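Local coordinates for scarecrow-like protein 3 (PDB 6KPB) that is probably a transcription factor of plant development, a GRAS-family protein that binds zinc finger proteins of the IDD family, at residues A[453-465]-A[468-480]. Residues are numbered along the deposited sequence; the frame is centred on the assembly and turned at random.
Sequences FDGYRIKEESGCA and CWQDRPLYSVSAW
Two consecutive antiparallel β-hairpins meet here, Y456 and R457 pairing with W469 and C468 at one end and A465 with V477 at the other, in the predicted SAW region. In the hydrogen-bonded R457–C468 pair the bond from C468 N to R457 O is short (2.7 Å) and nearly straight (173°). Q470 N extends the ladder to G455 O. At the far end A465 and V477 exchange two backbone hydrogen bonds, their CB atoms 4.4 Å apart on the face touched by helix 145-160, which suits small or beta-branched residues.

The Y456–W469 pair, non-hydrogen-bonded, carries a T-shaped stack: W469 CE3 stands 3.7 Å above the centre of the tyrosine ring, the planes at 66°. W469 sets its CG anti to the backbone N (chi1 167°), swinging the indole's benzo edge toward Y456 and G455. Buried Y456 reaches C377 of helix 360-381 and L448 of helix 438-448, where a broad, flat ring fits. With an alanine at Y456, the W469 edge would probably lose its supporting ring face and a gap would open beside L474 CD1. Glycine suits position 455: at its positive phi a CB would jam against D454 O, and it would also run into W469 CZ3. Long, flexible R457 bends at chi3 at the surface to give Q470 O a weak bond from NE. D471 OD1, 4.2 Å from R457 NE but well out of the guanidinium plane, adds charge attraction alone.

Turns E461–C464 (type I') and W469–R472 (type II') link the strands into a β-meander whose last strand joins the central sheet of the GRAS domain's Rossmann-like fold.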
ATOM      1  N   PHE A 453     -27.141  17.676  -6.483  1.00 96.30           N
ATOM      2  CA  PHE A 453     -27.917  16.610  -5.864  1.00 90.78           C
ATOM      3  C   PHE A 453     -29.168  16.254  -6.659  1.00 93.77           C
ATOM      4  O   PHE A 453     -30.015  15.504  -6.162  1.00 97.07           O
ATOM      5  CB  PHE A 453     -28.290  16.990  -4.431  1.00 85.76           C
ATOM      6  CG  PHE A 453     -27.132  16.955  -3.477  1.00 86.15           C
ATOM      7  CD1 PHE A 453     -26.049  16.125  -3.715  1.00 82.60           C
ATOM      8  CD2 PHE A 453     -27.126  17.747  -2.340  1.00 91.89           C
ATOM      9  CE1 PHE A 453     -24.978  16.088  -2.839  1.00 82.11           C
ATOM     10  CE2 PHE A 453     -26.060  17.714  -1.461  1.00 94.83           C
ATOM     11  CZ  PHE A 453     -24.984  16.882  -1.711  1.00 95.97           C
ATOM     12  N   ASP A 454     -29.308  16.772  -7.877  1.00 92.26           N
ATOM     13  CA  ASP A 454     -30.419  16.376  -8.729  1.00 95.31           C
ATOM     14  C   ASP A 454     -30.235  14.937  -9.197  1.00 89.49           C
ATOM     15  O   ASP A 454     -29.113  14.454  -9.369  1.00 89.21           O
ATOM     16  CB  ASP A 454     -30.540  17.319  -9.926  1.00100.62           C
ATOM     17  CG  ASP A 454     -29.300  17.316 -10.794  1.00119.20           C
ATOM     18  OD1 ASP A 454     -28.223  17.698 -10.289  1.00122.05           O
ATOM     19  OD2 ASP A 454     -29.398  16.922 -11.976  1.00126.70           O
ATOM     20  N   GLY A 455     -31.358  14.250  -9.403  1.00 85.03           N
ATOM     21  CA  GLY A 455     -31.381  12.836  -9.682  1.00 76.36           C
ATOM     22  C   GLY A 455     -31.706  11.989  -8.469  1.00 82.73           C
ATOM     23  O   GLY A 455     -32.215  10.872  -8.620  1.00 87.33           O
ATOM     24  N   TYR A 456     -31.426  12.497  -7.273  1.00 79.81           N
ATOM     25  CA  TYR A 456     -31.787  11.800  -6.051  1.00 83.44           C
ATOM     26  C   TYR A 456     -33.258  12.016  -5.723  1.00 78.60           C
ATOM     27  O   TYR A 456     -33.858  13.032  -6.086  1.00 82.83           O
ATOM     28  CB  TYR A 456     -30.927  12.274  -4.880  1.00 70.91           C
ATOM     29  CG  TYR A 456     -29.495  11.802  -4.940  1.00 77.86           C
ATOM     30  CD1 TYR A 456     -29.134  10.560  -4.438  1.00 78.00           C
ATOM     31  CD2 TYR A 456     -28.505  12.600  -5.494  1.00 75.84           C
ATOM     32  CE1 TYR A 456     -27.827  10.124  -4.488  1.00 83.54           C
ATOM     33  CE2 TYR A 456     -27.195  12.172  -5.550  1.00 76.42           C
ATOM     34  CZ  TYR A 456     -26.862  10.934  -5.047  1.00 81.56           C
ATOM     35  OH  TYR A 456     -25.558  10.508  -5.100  1.00 88.72           O
ATOM     36  N   ARG A 457     -33.834  11.042  -5.028  1.00 81.43           N
ATOM     37  CA  ARG A 457     -35.218  11.102  -4.589  1.00 77.56           C
ATOM     38  C   ARG A 457     -35.318  10.475  -3.208  1.00 81.57           C
ATOM     39  O   ARG A 457     -34.530   9.595  -2.851  1.00 84.94           O
ATOM     40  CB  ARG A 457     -36.154  10.380  -5.566  1.00 74.04           C
ATOM     41  CG  ARG A 457     -36.366  11.102  -6.884  1.00 95.97           C
ATOM     42  CD  ARG A 457     -36.691  10.123  -8.000  1.00113.20           C
ATOM     43  NE  ARG A 457     -37.465   8.984  -7.519  1.00125.63           N
ATOM     44  CZ  ARG A 457     -38.785   8.987  -7.363  1.00138.78           C
ATOM     45  NH1 ARG A 457     -39.486  10.077  -7.648  1.00141.91           N
ATOM     46  NH2 ARG A 457     -39.404   7.902  -6.920  1.00141.38           N
ATOM     47  N   ILE A 458     -36.291  10.940  -2.430  1.00 87.27           N
ATOM     48  CA  ILE A 458     -36.582  10.386  -1.114  1.00 90.26           C
ATOM     49  C   ILE A 458     -38.004   9.849  -1.139  1.00 90.28           C
ATOM     50  O   ILE A 458     -38.953  10.600  -1.396  1.00 92.98           O
ATOM     51  CB  ILE A 458     -36.406  11.423   0.003  1.00 88.47           C
ATOM     52  CG1 ILE A 458     -34.931  11.781   0.161  1.00 96.29           C
ATOM     53  CG2 ILE A 458     -36.947  10.883   1.314  1.00 90.53           C
ATOM     54  CD1 ILE A 458     -34.677  12.873   1.162  1.00 99.85           C
ATOM     55  N   LYS A 459     -38.148   8.554  -0.879  1.00 85.88           N
ATOM     56  CA  LYS A 459     -39.443   7.892  -0.857  1.00 84.58           C
ATOM     57  C   LYS A 459     -39.801   7.507   0.570  1.00 87.47           C
ATOM     58  O   LYS A 459     -38.948   7.035   1.329  1.00 95.65           O
ATOM     59  CB  LYS A 459     -39.438   6.650  -1.751  1.00 75.46           C
ATOM     60  N   GLU A 460     -41.063   7.713   0.930  1.00 81.36           N
ATOM     61  CA  GLU A 460     -41.563   7.338   2.245  1.00 83.80           C
ATOM     62  C   GLU A 460     -42.072   5.905   2.202  1.00 86.66           C
ATOM     63  O   GLU A 460     -42.780   5.515   1.270  1.00 93.96           O
ATOM     64  CB  GLU A 460     -42.677   8.288   2.687  1.00 82.97           C
ATOM     65  CG  GLU A 460     -43.122   8.122   4.134  1.00102.59           C
ATOM     66  CD  GLU A 460     -44.227   7.095   4.298  1.00117.52           C
ATOM     67  OE1 GLU A 460     -44.466   6.653   5.442  1.00116.56           O
ATOM     68  OE2 GLU A 460     -44.859   6.733   3.283  1.00122.86           O
ATOM     69  N   GLU A 461     -41.704   5.118   3.212  1.00 82.75           N
ATOM     70  CA  GLU A 461     -42.114   3.715   3.265  1.00 90.72           C
ATOM     71  C   GLU A 461     -42.346   3.352   4.729  1.00 93.61           C
ATOM     72  O   GLU A 461     -41.387   3.100   5.465  1.00 91.61           O
ATOM     73  CB  GLU A 461     -41.068   2.809   2.624  1.00 81.05           C
ATOM     74  N   SER A 462     -43.616   3.330   5.137  1.00 92.87           N
ATOM     75  CA  SER A 462     -44.013   2.909   6.481  1.00 89.16           C
ATOM     76  C   SER A 462     -43.288   3.718   7.557  1.00 90.52           C
ATOM     77  O   SER A 462     -42.648   3.169   8.456  1.00 87.37           O
ATOM     78  CB  SER A 462     -43.779   1.407   6.671  1.00 95.17           C
ATOM     79  OG  SER A 462     -44.464   0.653   5.686  1.00108.23           O
ATOM     80  N   GLY A 463     -43.395   5.042   7.458  1.00 85.94           N
ATOM     81  CA  GLY A 463     -42.750   5.920   8.414  1.00 80.33           C
ATOM     82  C   GLY A 463     -41.248   6.032   8.283  1.00 84.36           C
ATOM     83  O   GLY A 463     -40.613   6.648   9.144  1.00 89.93           O
ATOM     84  N   CYS A 464     -40.658   5.460   7.236  1.00 72.82           N
ATOM     85  CA  CYS A 464     -39.219   5.489   7.034  1.00 78.61           C
ATOM     86  C   CYS A 464     -38.894   6.186   5.720  1.00 84.80           C
ATOM     87  O   CYS A 464     -39.757   6.377   4.859  1.00 81.57           O
ATOM     88  CB  CYS A 464     -38.633   4.072   7.038  1.00 81.72           C
ATOM     89  SG  CYS A 464     -39.123   3.084   8.470  1.00 87.89           S
ATOM     90  N   ALA A 465     -37.628   6.564   5.576  1.00 81.75           N
ATOM     91  CA  ALA A 465     -37.141   7.258   4.394  1.00 76.48           C
ATOM     92  C   ALA A 465     -36.216   6.347   3.601  1.00 83.38           C
ATOM     93  O   ALA A 465     -35.391   5.632   4.177  1.00 84.92           O
ATOM     94  CB  ALA A 465     -36.403   8.541   4.778  1.00 72.12           C
ATOM     95  N   CYS A 468     -32.987   7.328  -2.828  1.00 78.46           N
ATOM     96  CA  CYS A 468     -32.829   6.685  -4.121  1.00 87.58           C
ATOM     97  C   CYS A 468     -32.007   7.553  -5.063  1.00 73.69           C
ATOM     98  O   CYS A 468     -32.017   8.783  -4.970  1.00 80.12           O
ATOM     99  CB  CYS A 468     -34.188   6.399  -4.770  1.00 96.26           C
ATOM    100  SG  CYS A 468     -35.311   5.385  -3.791  1.00 93.22           S
ATOM    101  N   TRP A 469     -31.291   6.894  -5.967  1.00 76.90           N
ATOM    102  CA  TRP A 469     -30.723   7.530  -7.149  1.00 82.52           C
ATOM    103  C   TRP A 469     -31.546   7.076  -8.344  1.00 87.49           C
ATOM    104  O   TRP A 469     -31.642   5.872  -8.607  1.00 83.40           O
ATOM    105  CB  TRP A 469     -29.250   7.170  -7.338  1.00 74.15           C
ATOM    106  CG  TRP A 469     -28.724   7.557  -8.687  1.00 84.63           C
ATOM    107  CD1 TRP A 469     -28.476   6.724  -9.740  1.00 86.37           C
ATOM    108  CD2 TRP A 469     -28.398   8.878  -9.136  1.00 80.60           C
ATOM    109  NE1 TRP A 469     -28.007   7.445 -10.812  1.00 88.80           N
ATOM    110  CE2 TRP A 469     -27.949   8.768 -10.467  1.00 78.78           C
ATOM    111  CE3 TRP A 469     -28.433  10.142  -8.538  1.00 80.91           C
ATOM    112  CZ2 TRP A 469     -27.544   9.874 -11.212  1.00 70.86           C
ATOM    113  CZ3 TRP A 469     -28.031  11.238  -9.279  1.00 83.12           C
ATOM    114  CH2 TRP A 469     -27.592  11.097 -10.601  1.00 81.47           C
ATOM    115  N   GLN A 470     -32.135   8.036  -9.057  1.00 86.56           N
ATOM    116  CA  GLN A 470     -33.141   7.740 -10.070  1.00 86.34           C
ATOM    117  C   GLN A 470     -34.245   6.899  -9.444  1.00 96.28           C
ATOM    118  O   GLN A 470     -34.956   7.368  -8.550  1.00107.37           O
ATOM    119  CB  GLN A 470     -32.519   7.029 -11.277  1.00 85.63           C
ATOM    120  CG  GLN A 470     -31.290   7.723 -11.861  1.00 92.14           C
ATOM    121  CD  GLN A 470     -31.621   9.016 -12.589  1.00105.08           C
ATOM    122  OE1 GLN A 470     -32.042   9.999 -11.980  1.00101.39           O
ATOM    123  NE2 GLN A 470     -31.426   9.019 -13.904  1.00117.54           N
ATOM    124  N   ASP A 471     -34.387   5.651  -9.886  1.00102.54           N
ATOM    125  CA  ASP A 471     -35.361   4.730  -9.314  1.00 97.67           C
ATOM    126  C   ASP A 471     -34.728   3.674  -8.419  1.00 91.91           C
ATOM    127  O   ASP A 471     -35.451   2.842  -7.863  1.00 99.13           O
ATOM    128  CB  ASP A 471     -36.158   4.042 -10.428  1.00108.67           C
ATOM    129  CG  ASP A 471     -37.175   4.964 -11.076  1.00125.57           C
ATOM    130  OD1 ASP A 471     -37.278   6.134 -10.652  1.00130.05           O
ATOM    131  OD2 ASP A 471     -37.873   4.513 -12.009  1.00130.73           O
ATOM    132  N   ARG A 472     -33.406   3.689  -8.261  1.00 87.71           N
ATOM    133  CA  ARG A 472     -32.711   2.632  -7.537  1.00 93.36           C
ATOM    134  C   ARG A 472     -32.590   2.996  -6.064  1.00 90.39           C
ATOM    135  O   ARG A 472     -31.999   4.037  -5.744  1.00 89.01           O
ATOM    136  CB  ARG A 472     -31.331   2.404  -8.126  1.00 91.35           C
ATOM    137  CG  ARG A 472     -30.575   1.246  -7.499  1.00 87.48           C
ATOM    138  CD  ARG A 472     -31.164  -0.086  -7.925  1.00 89.28           C
ATOM    139  NE  ARG A 472     -30.530  -1.208  -7.239  1.00 88.22           N
ATOM    140  CZ  ARG A 472     -30.739  -2.484  -7.545  1.00 87.39           C
ATOM    141  NH1 ARG A 472     -31.563  -2.805  -8.533  1.00 87.70           N
ATOM    142  NH2 ARG A 472     -30.120  -3.440  -6.866  1.00 84.93           N
ATOM    143  N   PRO A 473     -33.121   2.189  -5.147  1.00 88.41           N
ATOM    144  CA  PRO A 473     -32.916   2.464  -3.720  1.00 76.80           C
ATOM    145  C   PRO A 473     -31.461   2.274  -3.325  1.00 81.94           C
ATOM    146  O   PRO A 473     -30.771   1.382  -3.824  1.00 90.14           O
ATOM    147  CB  PRO A 473     -33.820   1.437  -3.025  1.00 71.62           C
ATOM    148  CG  PRO A 473     -34.791   0.995  -4.075  1.00 73.21           C
ATOM    149  CD  PRO A 473     -34.042   1.064  -5.368  1.00 83.34           C
ATOM    150  N   LEU A 474     -30.996   3.125  -2.412  1.00 78.14           N
ATOM    151  CA  LEU A 474     -29.613   3.096  -1.953  1.00 73.75           C
ATOM    152  C   LEU A 474     -29.498   2.946  -0.445  1.00 77.78           C
ATOM    153  O   LEU A 474     -28.788   2.050   0.029  1.00 77.35           O
ATOM    154  CB  LEU A 474     -28.879   4.367  -2.409  1.00 70.24           C
ATOM    155  CG  LEU A 474     -28.731   4.573  -3.917  1.00 87.02           C
ATOM    156  CD1 LEU A 474     -28.001   5.874  -4.204  1.00 88.32           C
ATOM    157  CD2 LEU A 474     -28.009   3.394  -4.557  1.00 77.67           C
ATOM    158  N   TYR A 475     -30.165   3.801   0.327  1.00 79.58           N
ATOM    159  CA  TYR A 475     -30.066   3.759   1.777  1.00 74.36           C
ATOM    160  C   TYR A 475     -31.431   4.035   2.388  1.00 80.54           C
ATOM    161  O   TYR A 475     -32.289   4.678   1.777  1.00 84.63           O
ATOM    162  CB  TYR A 475     -29.052   4.776   2.314  1.00 70.54           C
ATOM    163  CG  TYR A 475     -27.647   4.600   1.793  1.00 74.67           C
ATOM    164  CD1 TYR A 475     -27.255   5.173   0.591  1.00 81.58           C
ATOM    165  CD2 TYR A 475     -26.707   3.872   2.509  1.00 84.70           C
ATOM    166  CE1 TYR A 475     -25.968   5.021   0.113  1.00 78.75           C
ATOM    167  CE2 TYR A 475     -25.417   3.714   2.041  1.00 82.83           C
ATOM    168  CZ  TYR A 475     -25.054   4.290   0.843  1.00 80.79           C
ATOM    169  OH  TYR A 475     -23.769   4.132   0.376  1.00 84.48           O
ATOM    170  N   SER A 476     -31.615   3.551   3.614  1.00 75.63           N
ATOM    171  CA  SER A 476     -32.833   3.772   4.375  1.00 71.32           C
ATOM    172  C   SER A 476     -32.501   4.446   5.701  1.00 75.68           C
ATOM    173  O   SER A 476     -31.400   4.293   6.238  1.00 68.13           O
ATOM    174  CB  SER A 476     -33.580   2.454   4.630  1.00 82.70           C
ATOM    175  OG  SER A 476     -32.795   1.550   5.389  1.00 81.30           O
ATOM    176  N   VAL A 477     -33.462   5.212   6.217  1.00 73.30           N
ATOM    177  CA  VAL A 477     -33.357   5.858   7.521  1.00 70.77           C
ATOM    178  C   VAL A 477     -34.640   5.576   8.290  1.00 75.86           C
ATOM    179  O   VAL A 477     -35.739   5.801   7.770  1.00 82.97           O
ATOM    180  CB  VAL A 477     -33.122   7.377   7.401  1.00 77.73           C
ATOM    181  CG1 VAL A 477     -32.952   8.000   8.779  1.00 65.04           C
ATOM    182  CG2 VAL A 477     -31.907   7.665   6.528  1.00 73.07           C
ATOM    183  N   SER A 478     -34.503   5.087   9.522  1.00 74.00           N
ATOM    184  CA  SER A 478     -35.663   4.697  10.312  1.00 72.89           C
ATOM    185  C   SER A 478     -35.407   4.988  11.784  1.00 83.91           C
ATOM    186  O   SER A 478     -34.275   4.887  12.265  1.00 90.52           O
ATOM    187  CB  SER A 478     -35.999   3.214  10.117  1.00 72.58           C
ATOM    188  OG  SER A 478     -34.912   2.389  10.500  1.00 79.28           O
ATOM    189  N   ALA A 479     -36.476   5.337  12.495  1.00 76.81           N
ATOM    190  CA  ALA A 479     -36.420   5.672  13.911  1.00 80.62           C
ATOM    191  C   ALA A 479     -37.262   4.685  14.707  1.00 87.38           C
ATOM    192  O   ALA A 479     -38.324   4.250  14.249  1.00 90.96           O
ATOM    193  CB  ALA A 479     -36.906   7.103  14.159  1.00 68.52           C
ATOM    194  N   TRP A 480     -36.787   4.334  15.902  1.00 83.57           N
ATOM    195  CA  TRP A 480     -37.406   3.282  16.696  1.00 83.54           C
ATOM    196  C   TRP A 480     -37.382   3.652  18.172  1.00 87.17           C
ATOM    197  O   TRP A 480     -36.453   4.308  18.653  1.00 81.87           O
ATOM    198  CB  TRP A 480     -36.695   1.939  16.483  1.00 71.65           C
ATOM    199  CG  TRP A 480     -36.519   1.598  15.039  1.00 76.75           C
ATOM    200  CD1 TRP A 480     -35.491   1.985  14.224  1.00 74.95           C
ATOM    201  CD2 TRP A 480     -37.400   0.815  14.229  1.00 79.38           C
ATOM    202  NE1 TRP A 480     -35.680   1.486  12.958  1.00 70.29           N
ATOM    203  CE2 TRP A 480     -36.845   0.764  12.934  1.00 83.08           C
ATOM    204  CE3 TRP A 480     -38.604   0.147  14.472  1.00 83.51           C
ATOM    205  CZ2 TRP A 480     -37.453   0.073  11.889  1.00 84.96           C
ATOM    206  CZ3 TRP A 480     -39.206  -0.537  13.432  1.00 89.60           C
ATOM    207  CH2 TRP A 480     -38.630  -0.569  12.158  1.00 88.02           C
TER